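Local coordinates for Non-reducing end alpha-L-arabinofuranosidase BoGH43B (Bacteroides ovatus, PDB 5JOZ), which removes terminal non-reducing alpha-L-arabinofuranosyl residues from xyloglucan side branches, converting S units to X units during xyloglucan breakdown, at residues A[343-347]-A[358-362]; A[383-387]-A[490-494]. All coordinates share one frame; numbering follows the deposited sequence.

Contact 1 of 2, residues A[343-347]-A[358-362]; sequences LRLKG and PSFIG
L345 meets I361 and S359 because its CG stands anti to the backbone N (chi1 -151°), which carries both methyls across to 358-362. I361 has CG1 anti to its own carbonyl carbon (chi1 -53°) and its chain extended beyond CG1, which puts CD1 at the front of the side chain. That methyl lies 3.9 Å from L345 CD1, and the two side chains run past each other in opposite directions. L343 comes to the same methyl tip to tip, with L343 CD2 4.0 Å from I361 CD1. The other branch of L345 rests on the backbone, CD2 being 3.5 Å from S359 O. One polar link joins the segments. S359 OG donates a hydrogen bond of 2.7 Å to K346 O. It arrives 33° out of the carbonyl plane. An alanine at S359 would remove this donor and is likely to leave K346 O without its mate from 358-362. The K346 amine forms a salt bridge with E338. M483 packs on both leucines, and W334 touches both L343 and I361. The strand axes stay 8.9 Å apart at closest approach, too far for backbone pairing. Strand 343-345 belongs to one antiparallel sheet and strand 359-364 to the other. Their apolar side chains fill the space between, as in the core of a concanavalin A-like beta-sandwich.

Contact 2 of 2, residues A[383-387]-A[490-494]; sequences ENEEA and QANTN
E385 and N492 are the closest facing pair, with their CA atoms 5.6 Å apart. The backbones here do not pair as strands: 490-494 is irregular, and 383-387 becomes a strand only at E386. N384 and Q490 lie wider apart. The E385 side chain is extended beyond CG and crosses T493 at about a right angle. T493 N donates to E385 OE2 over 2.7 Å, from above the carboxylate plane. The N-H...O angle is 148°, so the bond is somewhat bent. The other oxygen, E385 OE1, accepts a 2.9 Å bond from a water. That water in turn accepts from N494 N. K381 N also donates to OE1, so backbone N-H groups and water hold both carboxylate oxygens. This would probably favour the charged form. N492 slides along E385 the opposite way, its OD1 3.3 Å from E385 CB. Its ND2 reaches on to E386 O at 3.3 Å, a long but nearly straight bond of 167°. E386 O lies in the amide plane of N492, while ND2 stands above the carbonyl plane. At the outer end, N384 ND2 lies 3.5 Å from Q490 CG and gives its hydrogen bond to G487 O. N488 and R415 take up the E386 carboxylate. Side-chain-to-backbone bonds thus hold the 480-486/496-505 loop to strand 386-387, between strands 480-486 and 397-406 in the C-terminal concanavalin A-like beta-sandwich.

In the fold
Along the chain, contact 1 comes first. It closes a short loop of ten residues, running from strand 343-345 in one sheet to strand 359-364 in the other. The chain then passes through strand 370-377 and reaches 383-387. Contact 2 closes a much longer loop of 102 residues, rich in strand, when the chain returns at 490-494. The two loops follow in series and neither nest nor cross. They still meet in space, with centres 12 Å apart: G347 O and N492 N lie 2.7 Å apart, a probable hydrogen bond. Contact 1 joins the two sheets, and contact 2 ties the loop between strands 480-486 and 496-505 to strand 386-387.

Contact 1 of 2, residues A[343-347]-A[358-362]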
ATOM      1  N   LEU A 343      23.439  -0.754  -6.715  1.00 22.72           N
ATOM      2  CA  LEU A 343      22.260  -0.940  -7.566  1.00 25.28           C
ATOM      3  C   LEU A 343      22.461  -0.126  -8.840  1.00 24.92           C
ATOM      4  O   LEU A 343      22.512   1.110  -8.787  1.00 27.89           O
ATOM      5  CB  LEU A 343      20.975  -0.502  -6.869  1.00 25.30           C
ATOM      6  CG  LEU A 343      19.713  -0.593  -7.740  1.00 27.85           C
ATOM      7  CD1 LEU A 343      19.379  -2.003  -8.217  1.00 27.50           C
ATOM      8  CD2 LEU A 343      18.565  -0.005  -6.959  1.00 32.87           C
ATOM      9  N   ARG A 344      22.581  -0.823  -9.969  1.00 24.56           N
ATOM     10  CA  ARG A 344      22.730  -0.191 -11.277  1.00 23.19           C
ATOM     11  C   ARG A 344      21.359   0.009 -11.907  1.00 24.58           C
ATOM     12  O   ARG A 344      20.636  -0.959 -12.157  1.00 25.38           O
ATOM     13  CB  ARG A 344      23.593  -1.058 -12.184  1.00 24.83           C
ATOM     14  CG  ARG A 344      23.781  -0.510 -13.589  1.00 28.46           C
ATOM     15  CD  ARG A 344      25.056  -1.014 -14.252  1.00 26.11           C
ATOM     16  NE  ARG A 344      26.260  -0.404 -13.677  1.00 24.42           N
ATOM     17  CZ  ARG A 344      27.506  -0.704 -14.030  1.00 26.26           C
ATOM     18  NH1 ARG A 344      27.752  -1.619 -14.960  1.00 29.44           N
ATOM     19  NH2 ARG A 344      28.525  -0.087 -13.446  1.00 30.44           N
ATOM     20  N   LEU A 345      21.019   1.268 -12.163  1.00 26.79           N
ATOM     21  CA  LEU A 345      19.759   1.652 -12.800  1.00 26.19           C
ATOM     22  C   LEU A 345      20.054   2.167 -14.205  1.00 24.95           C
ATOM     23  O   LEU A 345      20.846   3.095 -14.380  1.00 23.78           O
ATOM     24  CB  LEU A 345      19.063   2.724 -11.951  1.00 25.66           C
ATOM     25  CG  LEU A 345      17.539   2.768 -12.003  1.00 27.82           C
ATOM     26  CD1 LEU A 345      16.931   1.441 -11.581  1.00 28.14           C
ATOM     27  CD2 LEU A 345      17.041   3.902 -11.122  1.00 28.68           C
ATOM     28  N   LYS A 346      19.465   1.516 -15.203  1.00 27.34           N
ATOM     29  CA  LYS A 346      19.599   1.919 -16.606  1.00 26.81           C
ATOM     30  C   LYS A 346      18.332   2.655 -17.046  1.00 26.68           C
ATOM     31  O   LYS A 346      17.278   2.048 -17.240  1.00 26.43           O
ATOM     32  CB  LYS A 346      19.790   0.707 -17.507  1.00 27.22           C
ATOM     33  CG  LYS A 346      21.049  -0.096 -17.276  1.00 32.33           C
ATOM     34  CD  LYS A 346      21.338  -0.952 -18.503  1.00 45.36           C
ATOM     35  CE  LYS A 346      22.696  -1.633 -18.437  1.00 50.24           C
ATOM     36  NZ  LYS A 346      22.696  -2.793 -17.511  1.00 47.32           N
ATOM     37  N   GLY A 347      18.436   3.959 -17.220  1.00 25.47           N
ATOM     38  CA  GLY A 347      17.306   4.741 -17.670  1.00 31.61           C
ATOM     39  C   GLY A 347      17.014   4.458 -19.125  1.00 32.72           C
ATOM     40  O   GLY A 347      17.921   4.503 -19.948  1.00 31.34           O
ATOM     41  N   PRO A 358       8.722   2.604 -16.024  1.00 25.74           N
ATOM     42  CA  PRO A 358       9.960   3.373 -16.033  1.00 24.58           C
ATOM     43  C   PRO A 358      10.998   2.798 -15.068  1.00 25.55           C
ATOM     44  O   PRO A 358      10.639   2.099 -14.125  1.00 23.78           O
ATOM     45  CB  PRO A 358       9.517   4.766 -15.580  1.00 26.71           C
ATOM     46  CG  PRO A 358       8.255   4.567 -14.834  1.00 26.22           C
ATOM     47  CD  PRO A 358       7.657   3.269 -15.247  1.00 25.39           C
ATOM     48  N   SER A 359      12.273   3.089 -15.311  1.00 25.14           N
ATOM     49  CA  SER A 359      13.350   2.655 -14.424  1.00 25.40           C
ATOM     50  C   SER A 359      13.296   3.418 -13.070  1.00 25.68           C
ATOM     51  O   SER A 359      14.041   4.371 -12.817  1.00 23.81           O
ATOM     52  CB  SER A 359      14.709   2.814 -15.116  1.00 25.65           C
ATOM     53  OG  SER A 359      14.687   2.235 -16.418  1.00 27.47           O
ATOM     54  N   PHE A 360      12.381   2.970 -12.224  1.00 24.02           N
ATOM     55  CA  PHE A 360      12.101   3.570 -10.929  1.00 27.24           C
ATOM     56  C   PHE A 360      12.072   2.436  -9.922  1.00 25.74           C
ATOM     57  O   PHE A 360      11.487   1.386 -10.194  1.00 28.25           O
ATOM     58  CB  PHE A 360      10.740   4.282 -10.956  1.00 27.60           C
ATOM     59  CG  PHE A 360      10.262   4.755  -9.601  1.00 27.21           C
ATOM     60  CD1 PHE A 360       9.571   3.896  -8.744  1.00 27.57           C
ATOM     61  CD2 PHE A 360      10.473   6.063  -9.199  1.00 28.21           C
ATOM     62  CE1 PHE A 360       9.128   4.329  -7.515  1.00 26.42           C
ATOM     63  CE2 PHE A 360      10.032   6.508  -7.966  1.00 25.96           C
ATOM     64  CZ  PHE A 360       9.360   5.639  -7.123  1.00 29.22           C
ATOM     65  N   ILE A 361      12.722   2.643  -8.783  1.00 24.88           N
ATOM     66  CA  ILE A 361      12.694   1.700  -7.668  1.00 24.19           C
ATOM     67  C   ILE A 361      12.566   2.529  -6.396  1.00 25.79           C
ATOM     68  O   ILE A 361      13.444   3.339  -6.067  1.00 20.56           O
ATOM     69  CB  ILE A 361      13.957   0.813  -7.609  1.00 27.42           C
ATOM     70  CG1 ILE A 361      14.182   0.130  -8.976  1.00 30.27           C
ATOM     71  CG2 ILE A 361      13.836  -0.234  -6.491  1.00 24.86           C
ATOM     72  CD1 ILE A 361      15.275  -0.924  -9.025  1.00 32.96           C
ATOM     73  N   GLY A 362      11.462   2.342  -5.687  1.00 26.61           N
ATOM     74  CA  GLY A 362      11.175   3.186  -4.540  1.00 30.75           C
ATOM     75  C   GLY A 362      10.532   2.471  -3.386  1.00 27.81           C
ATOM     76  O   GLY A 362      10.285   1.263  -3.432  1.00 25.53           O
TER

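Contact 2 of 2, residues A[383-387]-A[490-494]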
ATOM      1  N   GLU A 383      21.332  16.482 -22.800  1.00 38.08           N
ATOM      2  CA  GLU A 383      20.363  17.156 -21.899  1.00 37.03           C
ATOM      3  C   GLU A 383      19.138  16.315 -21.466  1.00 36.50           C
ATOM      4  O   GLU A 383      18.657  16.486 -20.353  1.00 28.97           O
ATOM      5  CB  GLU A 383      19.927  18.528 -22.468  1.00 39.43           C
ATOM      6  CG  GLU A 383      21.107  19.484 -22.727  1.00 47.10           C
ATOM      7  CD  GLU A 383      20.790  20.981 -22.621  1.00 49.29           C
ATOM      8  OE1 GLU A 383      19.599  21.374 -22.593  1.00 46.34           O
ATOM      9  OE2 GLU A 383      21.760  21.779 -22.578  1.00 42.89           O
ATOM     10  N   ASN A 384      18.687  15.385 -22.317  1.00 32.14           N
ATOM     11  CA  ASN A 384      17.543  14.493 -22.009  1.00 33.97           C
ATOM     12  C   ASN A 384      17.792  13.408 -20.935  1.00 30.03           C
ATOM     13  O   ASN A 384      16.850  12.733 -20.515  1.00 28.80           O
ATOM     14  CB  ASN A 384      16.957  13.842 -23.297  1.00 33.26           C
ATOM     15  CG  ASN A 384      17.989  13.040 -24.115  1.00 35.31           C
ATOM     16  OD1 ASN A 384      18.798  13.616 -24.842  1.00 42.31           O
ATOM     17  ND2 ASN A 384      17.924  11.713 -24.041  1.00 31.40           N
ATOM     18  N   GLU A 385      19.039  13.256 -20.493  1.00 30.62           N
ATOM     19  CA  GLU A 385      19.455  12.145 -19.641  1.00 29.65           C
ATOM     20  C   GLU A 385      19.512  12.596 -18.201  1.00 30.36           C
ATOM     21  O   GLU A 385      20.078  13.660 -17.880  1.00 28.72           O
ATOM     22  CB  GLU A 385      20.826  11.631 -20.065  1.00 31.93           C
ATOM     23  CG  GLU A 385      20.840  11.060 -21.472  1.00 31.51           C
ATOM     24  CD  GLU A 385      22.154  10.399 -21.832  1.00 32.70           C
ATOM     25  OE1 GLU A 385      23.209  10.845 -21.339  1.00 33.93           O
ATOM     26  OE2 GLU A 385      22.130   9.433 -22.626  1.00 38.99           O
ATOM     27  N   GLU A 386      18.915  11.789 -17.334  1.00 28.34           N
ATOM     28  CA  GLU A 386      18.788  12.147 -15.937  1.00 30.66           C
ATOM     29  C   GLU A 386      18.646  10.926 -15.043  1.00 26.37           C
ATOM     30  O   GLU A 386      18.195   9.860 -15.474  1.00 23.45           O
ATOM     31  CB  GLU A 386      17.616  13.126 -15.750  1.00 32.52           C
ATOM     32  CG  GLU A 386      16.282  12.593 -16.249  1.00 36.94           C
ATOM     33  CD  GLU A 386      15.199  13.654 -16.410  1.00 41.92           C
ATOM     34  OE1 GLU A 386      15.517  14.844 -16.676  1.00 44.22           O
ATOM     35  OE2 GLU A 386      14.012  13.272 -16.298  1.00 39.36           O
ATOM     36  N   ALA A 387      19.073  11.094 -13.801  1.00 25.31           N
ATOM     37  CA  ALA A 387      18.944  10.066 -12.788  1.00 23.22           C
ATOM     38  C   ALA A 387      19.119  10.686 -11.411  1.00 25.81           C
ATOM     39  O   ALA A 387      19.851  11.673 -11.247  1.00 27.62           O
ATOM     40  CB  ALA A 387      19.973   8.963 -12.997  1.00 24.28           C
ATOM     41  N   GLN A 490      14.909   8.659 -25.347  1.00 42.60           N
ATOM     42  CA  GLN A 490      16.100   7.835 -25.611  1.00 39.34           C
ATOM     43  C   GLN A 490      16.464   7.050 -24.364  1.00 38.36           C
ATOM     44  O   GLN A 490      16.082   7.420 -23.268  1.00 46.69           O
ATOM     45  CB  GLN A 490      17.307   8.719 -25.952  1.00 41.28           C
ATOM     46  CG  GLN A 490      17.050   9.881 -26.891  1.00 44.33           C
ATOM     47  CD  GLN A 490      16.504   9.451 -28.230  1.00 49.35           C
ATOM     48  OE1 GLN A 490      16.737   8.326 -28.685  1.00 44.44           O
ATOM     49  NE2 GLN A 490      15.773  10.352 -28.880  1.00 57.95           N
ATOM     50  N   ALA A 491      17.239   5.987 -24.529  1.00 38.53           N
ATOM     51  CA  ALA A 491      17.909   5.342 -23.397  1.00 40.16           C
ATOM     52  C   ALA A 491      19.034   6.244 -22.888  1.00 39.62           C
ATOM     53  O   ALA A 491      19.591   7.027 -23.660  1.00 38.67           O
ATOM     54  CB  ALA A 491      18.475   3.988 -23.807  1.00 35.28           C
ATOM     55  N   ASN A 492      19.352   6.141 -21.595  1.00 34.01           N
ATOM     56  CA  ASN A 492      20.546   6.789 -21.041  1.00 37.56           C
ATOM     57  C   ASN A 492      21.766   6.077 -21.617  1.00 33.62           C
ATOM     58  O   ASN A 492      21.775   4.858 -21.727  1.00 31.94           O
ATOM     59  CB  ASN A 492      20.593   6.741 -19.492  1.00 33.79           C
ATOM     60  CG  ASN A 492      19.794   7.860 -18.824  1.00 35.40           C
ATOM     61  OD1 ASN A 492      19.319   8.786 -19.474  1.00 36.49           O
ATOM     62  ND2 ASN A 492      19.658   7.776 -17.502  1.00 34.35           N
ATOM     63  N   THR A 493      22.785   6.847 -21.979  1.00 38.45           N
ATOM     64  CA  THR A 493      24.037   6.298 -22.511  1.00 40.70           C
ATOM     65  C   THR A 493      24.729   5.460 -21.440  1.00 37.04           C
ATOM     66  O   THR A 493      25.141   4.330 -21.698  1.00 35.40           O
ATOM     67  CB  THR A 493      24.994   7.416 -22.980  1.00 43.12           C
ATOM     68  OG1 THR A 493      25.169   8.361 -21.916  1.00 56.07           O
ATOM     69  CG2 THR A 493      24.441   8.142 -24.210  1.00 40.96           C
ATOM     70  N   ASN A 494      24.819   6.021 -20.235  1.00 34.32           N
ATOM     71  CA  ASN A 494      25.474   5.376 -19.103  1.00 29.88           C
ATOM     72  C   ASN A 494      24.488   4.942 -18.016  1.00 26.90           C
ATOM     73  O   ASN A 494      23.433   5.543 -17.838  1.00 23.69           O
ATOM     74  CB  ASN A 494      26.466   6.344 -18.455  1.00 30.83           C
ATOM     75  CG  ASN A 494      27.547   6.813 -19.407  1.00 29.06           C
ATOM     76  OD1 ASN A 494      28.146   6.016 -20.136  1.00 28.64           O
ATOM     77  ND2 ASN A 494      27.818   8.113 -19.390  1.00 30.52           N
TER
HETATM   78  O   HOH W   1      24.178   8.839 -19.448  1.00 29.66           O